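Local coordinates for arginase (Glaciozyma antarctica, PDB 5YNL), which probably hydrolyses arginine to ornithine and urea at a two-manganese site, as other arginases do, here as a cold-adapted enzyme of a psychrophilic yeast, at residues W176-A181 and S284-A289; R227-G232 and K250-F255. All blocks are in the same frame, centred on the assembly; numbering follows the deposited sequence.

How the interactions relate
Both interactions lie in the central parallel sheet of the arginase fold, their centres about 10 Å apart. Four adjacent strands run in the order 281-286, 173-177, 228-233 and 250-253: interaction 1 joins the first pair and interaction 2 the last, at an outermost strand of the sheet. The strands between them make the link, through a probable hydrogen bond from Trp176 N to Val229 O and Trp176 packing on Tyr230. Along the chain, interaction 2 is nested within the loop closed by interaction 1, and helix 254-273 then leads to strand 281-286. The sheet thus continues from the edge unit to the acidic strand ends where arginases hold their metals.

Interaction 1: residues W176-A181 and S284-A289; sequences WVDAHA and SFDVDA
Val177 bonds through both its N and its O to the parallel strand 281-286: its N gives a nearly straight bond to Ser284 O (3.0 Å, 174° at the hydrogen), and its O takes one from Asp286 N (2.8 Å). These are neighbouring central strands of the arginase sheet, whose C-terminal ends carry the Asp-Ala-His and Asp-Val-Asp sequences that supply manganese ligands in this family. Val177 and Phe285 share one face of the sheet. With Val177 CG1 anti to the backbone N (chi1 -179°), that methyl stands over the Phe285 ring, 3.8 Å from its centroid, a CH-pi contact, while Leu352 of helix 345-356 also packs on the phenylalanine. On the other face Ser284 CB lies 4.3 Å from Trp176 CE3, a small neighbour for the indole, which stacks on His155. At the C-terminal ends of the strands the acids converge: Asp178 OD1 lies 3.2 Å from Asp288 OD1, their carboxylate planes 84° apart, an acidic grouping consistent with a metal site. Asp178 and Asp286 each form an Asx turn, which fixes the start of its loop. In the first, His180 N donates to Asp178 OD1 at 2.6 Å, meeting it on the anti side and out of the carboxylate plane.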
loop_
_atom_site.group_PDB
_atom_site.type_symbol
_atom_site.label_atom_id
_atom_site.label_comp_id
_atom_site.label_asym_id
_atom_site.label_seq_id
_atom_site.Cartn_x
_atom_site.Cartn_y
_atom_site.Cartn_z
ATOM N N TRP A 176 0.018 -4.370 -4.532
ATOM C CA TRP A 176 0.255 -2.990 -4.875
ATOM C C TRP A 176 -0.845 -2.611 -5.858
ATOM O O TRP A 176 -0.954 -3.200 -6.944
ATOM C CB TRP A 176 1.632 -2.892 -5.512
ATOM C CG TRP A 176 2.123 -1.529 -5.829
ATOM C CD1 TRP A 176 1.743 -0.730 -6.878
ATOM C CD2 TRP A 176 3.163 -0.826 -5.146
ATOM N NE1 TRP A 176 2.465 0.444 -6.857
ATOM C CE2 TRP A 176 3.340 0.408 -5.806
ATOM C CE3 TRP A 176 3.942 -1.110 -4.026
ATOM C CZ2 TRP A 176 4.267 1.361 -5.367
ATOM C CZ3 TRP A 176 4.857 -0.173 -3.598
ATOM C CH2 TRP A 176 5.017 1.046 -4.266
ATOM N N VAL A 177 -1.683 -1.660 -5.465
ATOM C CA VAL A 177 -2.797 -1.241 -6.301
ATOM C C VAL A 177 -2.540 0.173 -6.831
ATOM O O VAL A 177 -2.495 1.154 -6.069
ATOM C CB VAL A 177 -4.126 -1.317 -5.531
ATOM C CG1 VAL A 177 -5.303 -0.884 -6.441
ATOM C CG2 VAL A 177 -4.351 -2.746 -4.982
ATOM N N ASP A 178 -2.358 0.274 -8.149
ATOM C CA ASP A 178 -1.866 1.510 -8.761
ATOM C C ASP A 178 -1.970 1.377 -10.265
ATOM O O ASP A 178 -1.949 0.263 -10.805
ATOM C CB ASP A 178 -0.396 1.751 -8.359
ATOM C CG ASP A 178 0.047 3.204 -8.531
ATOM O OD1 ASP A 178 -0.104 3.742 -9.647
ATOM O OD2 ASP A 178 0.550 3.810 -7.559
ATOM N N ALA A 179 -2.121 2.519 -10.930
ATOM C CA ALA A 179 -2.102 2.567 -12.387
ATOM C C ALA A 179 -0.663 2.446 -12.867
ATOM O O ALA A 179 -0.409 2.168 -14.045
ATOM C CB ALA A 179 -2.715 3.871 -12.873
ATOM N N HIS A 180 0.274 2.672 -11.944
ATOM C CA HIS A 180 1.699 2.724 -12.264
ATOM C C HIS A 180 2.489 1.662 -11.529
ATOM O O HIS A 180 2.234 1.391 -10.360
ATOM C CB HIS A 180 2.269 4.086 -11.875
ATOM C CG HIS A 180 1.441 5.236 -12.328
ATOM N ND1 HIS A 180 1.072 5.413 -13.650
ATOM C CD2 HIS A 180 0.899 6.272 -11.647
ATOM C CE1 HIS A 180 0.350 6.509 -13.757
ATOM N NE2 HIS A 180 0.228 7.052 -12.552
ATOM N N ALA A 181 3.481 1.095 -12.206
ATOM C CA ALA A 181 4.345 0.085 -11.594
ATOM C C ALA A 181 5.376 0.692 -10.636
ATOM O O ALA A 181 5.869 -0.003 -9.750
ATOM C CB ALA A 181 5.030 -0.782 -12.663
ATOM N N SER A 284 -0.924 -1.959 -0.362
ATOM C CA SER A 284 -0.533 -0.568 -0.616
ATOM C C SER A 284 -1.405 -0.003 -1.733
ATOM O O SER A 284 -1.141 -0.247 -2.922
ATOM C CB SER A 284 0.950 -0.484 -0.978
ATOM O OG SER A 284 1.437 0.823 -0.747
ATOM N N PHE A 285 -2.440 0.738 -1.336
ATOM C CA PHE A 285 -3.517 1.159 -2.236
ATOM C C PHE A 285 -3.404 2.633 -2.648
ATOM O O PHE A 285 -3.472 3.532 -1.803
ATOM C CB PHE A 285 -4.879 0.944 -1.560
ATOM C CG PHE A 285 -6.015 0.767 -2.528
ATOM C CD1 PHE A 285 -6.386 1.793 -3.387
ATOM C CD2 PHE A 285 -6.707 -0.425 -2.582
ATOM C CE1 PHE A 285 -7.436 1.606 -4.299
ATOM C CE2 PHE A 285 -7.741 -0.599 -3.471
ATOM C CZ PHE A 285 -8.103 0.415 -4.340
ATOM N N ASP A 286 -3.244 2.877 -3.947
ATOM C CA ASP A 286 -3.144 4.229 -4.451
ATOM C C ASP A 286 -4.455 4.539 -5.103
ATOM O O ASP A 286 -4.914 3.804 -5.971
ATOM C CB ASP A 286 -2.046 4.346 -5.496
ATOM C CG ASP A 286 -1.773 5.774 -5.880
ATOM O OD1 ASP A 286 -2.680 6.432 -6.438
ATOM O OD2 ASP A 286 -0.651 6.257 -5.611
ATOM N N VAL A 287 -5.049 5.644 -4.687
ATOM C CA VAL A 287 -6.356 6.072 -5.157
ATOM C C VAL A 287 -6.358 6.479 -6.638
ATOM O O VAL A 287 -7.407 6.469 -7.270
ATOM C CB VAL A 287 -6.887 7.149 -4.206
ATOM C CG1 VAL A 287 -8.199 7.730 -4.665
ATOM C CG2 VAL A 287 -7.054 6.529 -2.838
ATOM N N ASP A 288 -5.189 6.777 -7.207
ATOM C CA ASP A 288 -5.109 7.033 -8.651
ATOM C C ASP A 288 -5.439 5.802 -9.531
ATOM O O ASP A 288 -5.579 5.919 -10.754
ATOM C CB ASP A 288 -3.782 7.728 -9.053
ATOM C CG ASP A 288 -2.635 6.748 -9.411
ATOM O OD1 ASP A 288 -2.684 5.529 -9.091
ATOM O OD2 ASP A 288 -1.638 7.227 -10.013
ATOM N N ALA A 289 -5.574 4.630 -8.911
ATOM C CA ALA A 289 -5.987 3.453 -9.669
ATOM C C ALA A 289 -7.493 3.481 -9.908
ATOM O O ALA A 289 -8.007 2.696 -10.726
ATOM C CB ALA A 289 -5.555 2.151 -8.986
#

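Interaction 2: residues R227-G232 and K250-F255; sequences RIVYIG and KCFSMF
Phe252 O is gripped by two groups of strand 228-233: Gly232 N bonds to it at 2.9 Å, and Ile231 CA adds a CA-H...O contact at 3.2 Å. The N of the same residue, Phe252, donates to Tyr230 O, and Tyr230 N makes a longer bond of 3.3 Å to Lys250 O. Gly232 suits the corner the chain turns there, since at its positive phi of 105° a side chain would collide with the preceding carbonyl O; Met254 CG passes 3.6 Å from Gly232 O. These parallel strands, 10° apart in direction, are the two strands of a beta-alpha-beta crossover through helix 241-246. On the face bearing Tyr230 and Cys251, Leu244 of that helix packs on both, and Cys251 SG sits 3.7 Å from Tyr230 CD2, oblique to the ring. On the face bearing Val229, Ile231 and Phe252, helix 254-273 covers the sheet. There Phe252, with CG beside its backbone N (chi1 -70°), offers its ring edge to Val229 CG2, 3.8 Å from CD2, and also meets Val265 and Met268. With an alanine here the ring is lost, which would probably cost Val229 CG2 its aromatic partner and open a gap beneath the helix. A water between Ile228 and Lys250 donates to Ile228 O at 2.6 Å and accepts a longer bond from Lys250 N.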
loop_
_atom_site.group_PDB
_atom_site.type_symbol
_atom_site.label_atom_id
_atom_site.label_comp_id
_atom_site.label_asym_id
_atom_site.label_seq_id
_atom_site.Cartn_x
_atom_site.Cartn_y
_atom_site.Cartn_z
ATOM N N ARG A 227 7.140 -11.841 -4.151
ATOM C CA ARG A 227 6.300 -11.442 -3.026
ATOM C C ARG A 227 5.431 -10.218 -3.376
ATOM O O ARG A 227 4.558 -9.824 -2.610
ATOM C CB ARG A 227 7.169 -11.167 -1.785
ATOM C CG ARG A 227 7.139 -12.232 -0.658
ATOM C CD ARG A 227 7.438 -13.646 -1.128
ATOM N NE ARG A 227 6.210 -14.406 -1.397
ATOM C CZ ARG A 227 6.173 -15.719 -1.638
ATOM N NH1 ARG A 227 7.296 -16.431 -1.646
ATOM N NH2 ARG A 227 5.013 -16.325 -1.869
ATOM N N ILE A 228 5.654 -9.628 -4.544
ATOM C CA ILE A 228 4.843 -8.487 -4.971
ATOM C C ILE A 228 3.896 -8.841 -6.117
ATOM O O ILE A 228 4.261 -9.615 -7.013
ATOM C CB ILE A 228 5.709 -7.232 -5.319
ATOM C CG1 ILE A 228 4.834 -6.091 -5.881
ATOM C CG2 ILE A 228 6.874 -7.596 -6.232
ATOM C CD1 ILE A 228 5.580 -4.766 -6.140
ATOM N N VAL A 229 2.669 -8.298 -6.059
ATOM C CA VAL A 229 1.723 -8.413 -7.162
ATOM C C VAL A 229 1.038 -7.068 -7.418
ATOM O O VAL A 229 0.735 -6.311 -6.473
ATOM C CB VAL A 229 0.716 -9.597 -6.960
ATOM C CG1 VAL A 229 -0.212 -9.344 -5.779
ATOM C CG2 VAL A 229 -0.094 -9.861 -8.223
ATOM N N TYR A 230 0.833 -6.760 -8.699
ATOM C CA TYR A 230 0.272 -5.489 -9.126
ATOM C C TYR A 230 -1.154 -5.701 -9.659
ATOM O O TYR A 230 -1.412 -6.617 -10.464
ATOM C CB TYR A 230 1.121 -4.893 -10.248
ATOM C CG TYR A 230 2.450 -4.303 -9.840
ATOM C CD1 TYR A 230 2.531 -3.027 -9.310
ATOM C CD2 TYR A 230 3.630 -5.002 -10.024
ATOM C CE1 TYR A 230 3.745 -2.474 -8.949
ATOM C CE2 TYR A 230 4.860 -4.450 -9.664
ATOM C CZ TYR A 230 4.901 -3.185 -9.128
ATOM O OH TYR A 230 6.103 -2.623 -8.762
ATOM N N ILE A 231 -2.074 -4.850 -9.214
ATOM C CA ILE A 231 -3.451 -4.865 -9.679
ATOM C C ILE A 231 -3.821 -3.456 -10.067
ATOM O O ILE A 231 -3.655 -2.532 -9.241
ATOM C CB ILE A 231 -4.403 -5.297 -8.557
ATOM C CG1 ILE A 231 -4.081 -6.738 -8.149
ATOM C CG2 ILE A 231 -5.857 -5.169 -9.010
ATOM C CD1 ILE A 231 -4.699 -7.191 -6.835
ATOM N N GLY A 232 -4.349 -3.285 -11.287
ATOM C CA GLY A 232 -4.863 -2.001 -11.747
ATOM C C GLY A 232 -3.976 -1.277 -12.748
ATOM O O GLY A 232 -4.304 -0.174 -13.198
ATOM N N LYS A 250 4.414 -10.769 -11.013
ATOM C CA LYS A 250 3.048 -10.982 -11.476
ATOM C C LYS A 250 2.382 -9.634 -11.601
ATOM O O LYS A 250 2.416 -8.846 -10.660
ATOM C CB LYS A 250 2.260 -11.845 -10.485
ATOM C CG LYS A 250 1.038 -12.562 -11.101
ATOM C CD LYS A 250 1.513 -13.858 -11.766
ATOM C CE LYS A 250 0.487 -14.433 -12.742
ATOM N NZ LYS A 250 1.226 -15.458 -13.564
ATOM N N CYS A 251 1.781 -9.354 -12.754
ATOM C CA CYS A 251 1.050 -8.098 -12.943
ATOM C C CYS A 251 -0.345 -8.367 -13.461
ATOM O O CYS A 251 -0.528 -9.092 -14.442
ATOM C CB CYS A 251 1.787 -7.148 -13.902
ATOM S SG CYS A 251 3.460 -6.662 -13.348
ATOM N N PHE A 252 -1.332 -7.796 -12.775
ATOM C CA PHE A 252 -2.712 -7.830 -13.256
ATOM C C PHE A 252 -3.132 -6.446 -13.658
ATOM O O PHE A 252 -3.420 -5.601 -12.815
ATOM C CB PHE A 252 -3.646 -8.393 -12.196
ATOM C CG PHE A 252 -3.439 -9.855 -11.965
ATOM C CD1 PHE A 252 -3.816 -10.781 -12.942
ATOM C CD2 PHE A 252 -2.805 -10.309 -10.817
ATOM C CE1 PHE A 252 -3.600 -12.131 -12.751
ATOM C CE2 PHE A 252 -2.595 -11.669 -10.615
ATOM C CZ PHE A 252 -2.989 -12.572 -11.586
ATOM N N SER A 253 -3.126 -6.197 -14.956
ATOM C CA SER A 253 -3.464 -4.881 -15.450
ATOM C C SER A 253 -4.971 -4.799 -15.653
ATOM O O SER A 253 -5.701 -5.763 -15.373
ATOM C CB SER A 253 -2.745 -4.615 -16.770
ATOM O OG SER A 253 -3.405 -5.300 -17.812
ATOM N N MET A 254 -5.420 -3.653 -16.160
ATOM C CA MET A 254 -6.843 -3.391 -16.385
ATOM C C MET A 254 -7.389 -4.331 -17.447
ATOM O O MET A 254 -8.561 -4.717 -17.394
ATOM C CB MET A 254 -7.092 -1.916 -16.767
ATOM C CG MET A 254 -6.840 -0.927 -15.640
ATOM S SD MET A 254 -7.751 -1.374 -14.142
ATOM C CE MET A 254 -9.430 -1.143 -14.745
ATOM N N PHE A 255 -6.530 -4.706 -18.391
ATOM C CA PHE A 255 -6.857 -5.728 -19.393
ATOM C C PHE A 255 -7.258 -7.035 -18.710
ATOM O O PHE A 255 -8.295 -7.597 -19.012
ATOM C CB PHE A 255 -5.656 -5.927 -20.327
ATOM C CG PHE A 255 -5.776 -7.108 -21.256
ATOM C CD1 PHE A 255 -6.443 -6.991 -22.484
ATOM C CD2 PHE A 255 -5.176 -8.324 -20.942
ATOM C CE1 PHE A 255 -6.512 -8.078 -23.376
ATOM C CE2 PHE A 255 -5.253 -9.407 -21.819
ATOM C CZ PHE A 255 -5.926 -9.280 -23.031
HETATM O O HOH W 1 5.330 -11.754 -8.012
#